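Local coordinates for protein alcohol dehydrogenase (Escherichia coli, PDB 5VM2) that is of unknown specificity but probably oxidises an alcohol group with NAD or NADP as acceptor, as in zinc-containing alcohol dehydrogenases, at residues Ala177-Lys189 and Lys204-Val216. Numbering follows the deposited sequence.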
ATOM      1  N   ALA A 177     -12.399  -1.174   5.169  1.00 30.92           N
ATOM      2  CA  ALA A 177     -12.608  -0.361   3.979  1.00 31.09           C
ATOM      3  C   ALA A 177     -11.751   0.900   4.024  1.00 33.07           C
ATOM      4  O   ALA A 177     -12.130   1.940   3.475  1.00 32.72           O
ATOM      5  CB  ALA A 177     -14.086  -0.013   3.810  1.00 30.90           C
ATOM      6  N   GLY A 178     -10.609   0.824   4.702  1.00 31.82           N
ATOM      7  CA  GLY A 178      -9.574   1.820   4.544  1.00 31.75           C
ATOM      8  C   GLY A 178      -8.894   1.644   3.196  1.00 30.68           C
ATOM      9  O   GLY A 178      -9.335   0.886   2.332  1.00 28.17           O
ATOM     10  N   CYS A 179      -7.777   2.357   3.029  1.00 30.16           N
ATOM     11  CA  CYS A 179      -7.088   2.364   1.740  1.00 31.26           C
ATOM     12  C   CYS A 179      -6.809   0.949   1.238  1.00 29.73           C
ATOM     13  O   CYS A 179      -7.196   0.586   0.122  1.00 29.67           O
ATOM     14  CB  CYS A 179      -5.786   3.160   1.840  1.00 32.26           C
ATOM     15  SG  CYS A 179      -4.823   3.111   0.309  1.00 34.62           S
ATOM     16  N   ILE A 180      -6.169   0.121   2.065  1.00 29.81           N
ATOM     17  CA  ILE A 180      -5.777  -1.210   1.613  1.00 31.35           C
ATOM     18  C   ILE A 180      -6.992  -2.103   1.378  1.00 27.83           C
ATOM     19  O   ILE A 180      -6.985  -2.947   0.470  1.00 26.31           O
ATOM     20  CB  ILE A 180      -4.795  -1.840   2.615  1.00 34.03           C
ATOM     21  CG1 ILE A 180      -3.583  -0.925   2.809  1.00 34.87           C
ATOM     22  CG2 ILE A 180      -4.353  -3.194   2.118  1.00 32.68           C
ATOM     23  CD1 ILE A 180      -2.792  -0.681   1.534  1.00 34.29           C
ATOM     24  N   GLY A 181      -8.053  -1.938   2.172  1.00 25.39           N
ATOM     25  CA  GLY A 181      -9.262  -2.714   1.937  1.00 24.39           C
ATOM     26  C   GLY A 181      -9.942  -2.351   0.629  1.00 25.90           C
ATOM     27  O   GLY A 181     -10.471  -3.219  -0.072  1.00 27.32           O
ATOM     28  N   LEU A 182      -9.933  -1.063   0.282  1.00 26.35           N
ATOM     29  CA  LEU A 182     -10.510  -0.626  -0.984  1.00 23.06           C
ATOM     30  C   LEU A 182      -9.647  -1.060  -2.160  1.00 23.74           C
ATOM     31  O   LEU A 182     -10.174  -1.433  -3.217  1.00 24.86           O
ATOM     32  CB  LEU A 182     -10.697   0.892  -0.964  1.00 24.62           C
ATOM     33  CG  LEU A 182     -11.679   1.344   0.119  1.00 26.36           C
ATOM     34  CD1 LEU A 182     -11.751   2.857   0.197  1.00 31.21           C
ATOM     35  CD2 LEU A 182     -13.054   0.745  -0.140  1.00 28.73           C
ATOM     36  N   MET A 183      -8.319  -1.025  -1.998  1.00 25.17           N
ATOM     37  CA  MET A 183      -7.434  -1.572  -3.024  1.00 23.60           C
ATOM     38  C   MET A 183      -7.684  -3.060  -3.230  1.00 25.26           C
ATOM     39  O   MET A 183      -7.721  -3.537  -4.370  1.00 24.89           O
ATOM     40  CB  MET A 183      -5.969  -1.341  -2.654  1.00 21.91           C
ATOM     41  CG  MET A 183      -5.539   0.119  -2.616  1.00 25.14           C
ATOM     42  SD  MET A 183      -5.998   1.031  -4.093  1.00 27.67           S
ATOM     43  CE  MET A 183      -5.061   2.547  -3.878  1.00 27.21           C
ATOM     44  N   THR A 184      -7.838  -3.809  -2.134  1.00 24.18           N
ATOM     45  CA  THR A 184      -8.105  -5.241  -2.237  1.00 24.62           C
ATOM     46  C   THR A 184      -9.442  -5.502  -2.922  1.00 24.41           C
ATOM     47  O   THR A 184      -9.555  -6.406  -3.759  1.00 25.62           O
ATOM     48  CB  THR A 184      -8.071  -5.879  -0.847  1.00 26.19           C
ATOM     49  OG1 THR A 184      -6.819  -5.578  -0.213  1.00 27.26           O
ATOM     50  CG2 THR A 184      -8.234  -7.395  -0.944  1.00 26.47           C
ATOM     51  N   LEU A 185     -10.460  -4.701  -2.594  1.00 25.91           N
ATOM     52  CA  LEU A 185     -11.763  -4.807  -3.250  1.00 26.48           C
ATOM     53  C   LEU A 185     -11.641  -4.659  -4.763  1.00 27.20           C
ATOM     54  O   LEU A 185     -12.143  -5.493  -5.526  1.00 28.12           O
ATOM     55  CB  LEU A 185     -12.707  -3.752  -2.669  1.00 28.05           C
ATOM     56  CG  LEU A 185     -13.930  -3.283  -3.454  1.00 27.16           C
ATOM     57  CD1 LEU A 185     -14.935  -4.426  -3.603  1.00 28.68           C
ATOM     58  CD2 LEU A 185     -14.555  -2.065  -2.753  1.00 25.68           C
ATOM     59  N   GLN A 186     -10.972  -3.601  -5.218  1.00 25.46           N
ATOM     60  CA  GLN A 186     -10.829  -3.395  -6.654  1.00 26.09           C
ATOM     61  C   GLN A 186      -9.976  -4.489  -7.291  1.00 26.01           C
ATOM     62  O   GLN A 186     -10.237  -4.905  -8.428  1.00 24.80           O
ATOM     63  CB  GLN A 186     -10.249  -2.008  -6.912  1.00 27.97           C
ATOM     64  CG  GLN A 186     -11.147  -0.898  -6.387  1.00 28.25           C
ATOM     65  CD  GLN A 186     -10.855   0.430  -7.031  1.00 28.89           C
ATOM     66  OE1 GLN A 186     -11.260   0.680  -8.160  1.00 29.93           O
ATOM     67  NE2 GLN A 186     -10.148   1.298  -6.313  1.00 28.85           N
ATOM     68  N   ALA A 187      -8.971  -4.988  -6.569  1.00 26.21           N
ATOM     69  CA  ALA A 187      -8.198  -6.110  -7.095  1.00 26.39           C
ATOM     70  C   ALA A 187      -9.069  -7.352  -7.242  1.00 27.65           C
ATOM     71  O   ALA A 187      -9.008  -8.041  -8.267  1.00 26.62           O
ATOM     72  CB  ALA A 187      -6.993  -6.394  -6.200  1.00 23.34           C
ATOM     73  N   CYS A 188      -9.904  -7.644  -6.237  1.00 28.48           N
ATOM     74  CA  CYS A 188     -10.808  -8.786  -6.344  1.00 28.89           C
ATOM     75  C   CYS A 188     -11.745  -8.637  -7.537  1.00 29.59           C
ATOM     76  O   CYS A 188     -12.033  -9.618  -8.234  1.00 29.05           O
ATOM     77  CB  CYS A 188     -11.607  -8.958  -5.053  1.00 27.65           C
ATOM     78  SG  CYS A 188     -10.611  -9.504  -3.647  1.00 27.74           S
ATOM     79  N   LYS A 189     -12.221  -7.416  -7.793  1.00 29.98           N
ATOM     80  CA  LYS A 189     -13.062  -7.187  -8.965  1.00 29.24           C
ATOM     81  C   LYS A 189     -12.298  -7.459 -10.254  1.00 27.83           C
ATOM     82  O   LYS A 189     -12.829  -8.080 -11.185  1.00 28.28           O
ATOM     83  CB  LYS A 189     -13.585  -5.750  -8.968  1.00 33.49           C
ATOM     84  CG  LYS A 189     -14.534  -5.420  -7.833  1.00 40.23           C
ATOM     85  CD  LYS A 189     -15.710  -4.592  -8.334  1.00 48.23           C
ATOM     86  CE  LYS A 189     -15.269  -3.194  -8.745  1.00 51.61           C
ATOM     87  NZ  LYS A 189     -16.001  -2.695  -9.946  1.00 55.94           N
ATOM     88  N   LYS A 204     -18.564   6.651   5.836  1.00 47.27           N
ATOM     89  CA  LYS A 204     -17.905   7.245   4.675  1.00 48.15           C
ATOM     90  C   LYS A 204     -17.056   6.218   3.933  1.00 44.65           C
ATOM     91  O   LYS A 204     -16.970   6.248   2.700  1.00 42.08           O
ATOM     92  CB  LYS A 204     -17.047   8.436   5.098  1.00 52.71           C
ATOM     93  CG  LYS A 204     -17.818   9.584   5.743  1.00 61.73           C
ATOM     94  CD  LYS A 204     -19.223   9.725   5.174  1.00 65.17           C
ATOM     95  CE  LYS A 204     -20.132  10.450   6.154  1.00 69.35           C
ATOM     96  NZ  LYS A 204     -21.560  10.396   5.736  1.00 69.63           N
ATOM     97  N   ARG A 205     -16.418   5.301   4.665  1.00 42.90           N
ATOM     98  CA  ARG A 205     -15.637   4.257   4.010  1.00 40.20           C
ATOM     99  C   ARG A 205     -16.544   3.245   3.324  1.00 38.07           C
ATOM    100  O   ARG A 205     -16.223   2.745   2.237  1.00 35.91           O
ATOM    101  CB  ARG A 205     -14.726   3.564   5.024  1.00 40.81           C
ATOM    102  CG  ARG A 205     -13.678   4.478   5.646  1.00 45.12           C
ATOM    103  CD  ARG A 205     -12.630   3.689   6.426  1.00 48.04           C
ATOM    104  NE  ARG A 205     -11.511   4.536   6.833  1.00 55.80           N
ATOM    105  CZ  ARG A 205     -10.440   4.097   7.486  1.00 60.62           C
ATOM    106  NH1 ARG A 205     -10.338   2.815   7.813  1.00 60.28           N
ATOM    107  NH2 ARG A 205      -9.471   4.940   7.816  1.00 64.92           N
ATOM    108  N   LEU A 206     -17.680   2.922   3.945  1.00 36.81           N
ATOM    109  CA  LEU A 206     -18.613   1.994   3.315  1.00 37.21           C
ATOM    110  C   LEU A 206     -19.278   2.616   2.096  1.00 35.40           C
ATOM    111  O   LEU A 206     -19.577   1.907   1.127  1.00 36.84           O
ATOM    112  CB  LEU A 206     -19.665   1.534   4.321  1.00 38.88           C
ATOM    113  CG  LEU A 206     -19.108   0.661   5.448  1.00 37.65           C
ATOM    114  CD1 LEU A 206     -20.224   0.215   6.382  1.00 38.15           C
ATOM    115  CD2 LEU A 206     -18.358  -0.534   4.880  1.00 34.59           C
ATOM    116  N   ALA A 207     -19.519   3.927   2.125  1.00 35.03           N
ATOM    117  CA  ALA A 207     -19.986   4.604   0.923  1.00 37.74           C
ATOM    118  C   ALA A 207     -18.974   4.460  -0.203  1.00 37.73           C
ATOM    119  O   ALA A 207     -19.345   4.237  -1.362  1.00 37.03           O
ATOM    120  CB  ALA A 207     -20.258   6.080   1.220  1.00 41.29           C
ATOM    121  N   MET A 208     -17.682   4.569   0.121  1.00 34.75           N
ATOM    122  CA  MET A 208     -16.658   4.434  -0.904  1.00 35.21           C
ATOM    123  C   MET A 208     -16.529   2.988  -1.368  1.00 32.38           C
ATOM    124  O   MET A 208     -16.281   2.731  -2.551  1.00 30.47           O
ATOM    125  CB  MET A 208     -15.326   4.960  -0.381  1.00 38.24           C
ATOM    126  CG  MET A 208     -14.208   4.887  -1.391  1.00 42.33           C
ATOM    127  SD  MET A 208     -13.991   6.426  -2.282  1.00 54.07           S
ATOM    128  CE  MET A 208     -14.501   5.926  -3.904  1.00 51.60           C
ATOM    129  N   ALA A 209     -16.703   2.032  -0.452  1.00 29.88           N
ATOM    130  CA  ALA A 209     -16.673   0.625  -0.833  1.00 30.88           C
ATOM    131  C   ALA A 209     -17.760   0.316  -1.851  1.00 33.81           C
ATOM    132  O   ALA A 209     -17.511  -0.354  -2.859  1.00 32.37           O
ATOM    133  CB  ALA A 209     -16.829  -0.258   0.405  1.00 29.34           C
ATOM    134  N   GLU A 210     -18.974   0.809  -1.597  1.00 35.94           N
ATOM    135  CA  GLU A 210     -20.080   0.608  -2.527  1.00 41.12           C
ATOM    136  C   GLU A 210     -19.815   1.302  -3.857  1.00 39.94           C
ATOM    137  O   GLU A 210     -20.135   0.760  -4.921  1.00 40.01           O
ATOM    138  CB  GLU A 210     -21.380   1.111  -1.895  1.00 49.23           C
ATOM    139  CG  GLU A 210     -22.534   1.303  -2.872  1.00 58.65           C
ATOM    140  CD  GLU A 210     -23.184  -0.008  -3.286  1.00 63.52           C
ATOM    141  OE1 GLU A 210     -23.985   0.004  -4.246  1.00 67.43           O
ATOM    142  OE2 GLU A 210     -22.897  -1.046  -2.649  1.00 64.64           O
ATOM    143  N   GLN A 211     -19.224   2.501  -3.822  1.00 38.32           N
ATOM    144  CA  GLN A 211     -18.878   3.180  -5.068  1.00 40.88           C
ATOM    145  C   GLN A 211     -17.843   2.385  -5.856  1.00 40.04           C
ATOM    146  O   GLN A 211     -17.914   2.304  -7.088  1.00 39.88           O
ATOM    147  CB  GLN A 211     -18.360   4.589  -4.776  1.00 43.57           C
ATOM    148  CG  GLN A 211     -17.824   5.313  -6.005  1.00 48.46           C
ATOM    149  CD  GLN A 211     -17.345   6.725  -5.707  1.00 53.54           C
ATOM    150  OE1 GLN A 211     -17.817   7.376  -4.770  1.00 54.05           O
ATOM    151  NE2 GLN A 211     -16.387   7.198  -6.495  1.00 56.90           N
ATOM    152  N   LEU A 212     -16.876   1.792  -5.162  1.00 36.66           N
ATOM    153  CA  LEU A 212     -15.812   1.046  -5.817  1.00 35.99           C
ATOM    154  C   LEU A 212     -16.194  -0.398  -6.135  1.00 37.66           C
ATOM    155  O   LEU A 212     -15.342  -1.151  -6.616  1.00 37.63           O
ATOM    156  CB  LEU A 212     -14.549   1.081  -4.956  1.00 33.34           C
ATOM    157  CG  LEU A 212     -13.892   2.462  -4.914  1.00 36.58           C
ATOM    158  CD1 LEU A 212     -12.595   2.437  -4.121  1.00 38.05           C
ATOM    159  CD2 LEU A 212     -13.657   2.989  -6.326  1.00 38.98           C
ATOM    160  N   GLY A 213     -17.433  -0.807  -5.883  1.00 41.53           N
ATOM    161  CA  GLY A 213     -17.936  -2.059  -6.409  1.00 41.93           C
ATOM    162  C   GLY A 213     -18.243  -3.157  -5.412  1.00 41.88           C
ATOM    163  O   GLY A 213     -18.466  -4.298  -5.834  1.00 43.28           O
ATOM    164  N   ALA A 214     -18.265  -2.864  -4.113  1.00 38.37           N
ATOM    165  CA  ALA A 214     -18.642  -3.877  -3.137  1.00 36.45           C
ATOM    166  C   ALA A 214     -20.060  -4.364  -3.411  1.00 35.00           C
ATOM    167  O   ALA A 214     -20.961  -3.561  -3.662  1.00 34.60           O
ATOM    168  CB  ALA A 214     -18.539  -3.309  -1.720  1.00 37.13           C
ATOM    169  N   THR A 215     -20.251  -5.686  -3.386  1.00 33.88           N
ATOM    170  CA  THR A 215     -21.592  -6.245  -3.561  1.00 36.75           C
ATOM    171  C   THR A 215     -22.494  -5.883  -2.387  1.00 35.80           C
ATOM    172  O   THR A 215     -23.646  -5.487  -2.573  1.00 36.30           O
ATOM    173  CB  THR A 215     -21.517  -7.767  -3.713  1.00 37.91           C
ATOM    174  OG1 THR A 215     -20.691  -8.101  -4.832  1.00 41.54           O
ATOM    175  CG2 THR A 215     -22.906  -8.356  -3.917  1.00 40.76           C
ATOM    176  N   VAL A 216     -21.998  -6.065  -1.166  1.00 36.96           N
ATOM    177  CA  VAL A 216     -22.731  -5.739   0.052  1.00 39.30           C
ATOM    178  C   VAL A 216     -21.761  -5.018   0.975  1.00 34.80           C
ATOM    179  O   VAL A 216     -20.567  -5.326   0.985  1.00 32.84           O
ATOM    180  CB  VAL A 216     -23.305  -7.007   0.728  1.00 43.24           C
ATOM    181  CG1 VAL A 216     -23.983  -6.669   2.048  1.00 45.51           C
ATOM    182  CG2 VAL A 216     -24.280  -7.723  -0.199  1.00 45.98           C
TER
HETATM  183  O   HOH W   1     -13.667   0.125  -9.243  1.00 55.08           O
HETATM  184  O   HOH W   2     -17.831   0.133  -9.363  1.00 61.27           O
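Leu-212 packs across Leu-185 and the amide of Gln-186. Its CB lies 3.8 Å from Leu-185 CD2, and its CG comes near Gln-186 NE2. With CG anti to the carbonyl carbon (chi1 -70°), the fork is carried on to the amide of Gln-186: CD1 comes 3.5 Å from Gln-186 NE2 and also meets Leu-182 CB, while CD2 lies 3.8 Å from Gln-186 OE1. A branched apolar chain suits this place because NE2 bonds to Asp-310 O, leaving the flat amide to lie against the leucine methyls; a water 2.7 Å from Gln-186 OE1 also makes a weak bond to Leu-212 O.

Further along, Leu-182 crosses Met-208 at about a right angle, Leu-182 CD1 3.6 Å from Met-208 CG, and its CD2 rests on Ala-209, whose small methyl lets the leucine approach the backbone. Gly-213 ends the helix in a Schellman motif; its positive phi suits glycine, and the bare CA leaves room for Lys-189 CE at 3.7 Å. At the start of helix 179-189, the N-cap Gly-178 sets its CA over one face of the Arg-205 guanidinium, 3.4 Å above the plane and offset toward the rim.

The two helices run nearly parallel (16°), joined through strand 195-200 in beta-alpha-beta crossovers, and Gly-178 and Gly-181 fit the GxGxxG turn of a Rossmann fold, consistent with dinucleotide binding.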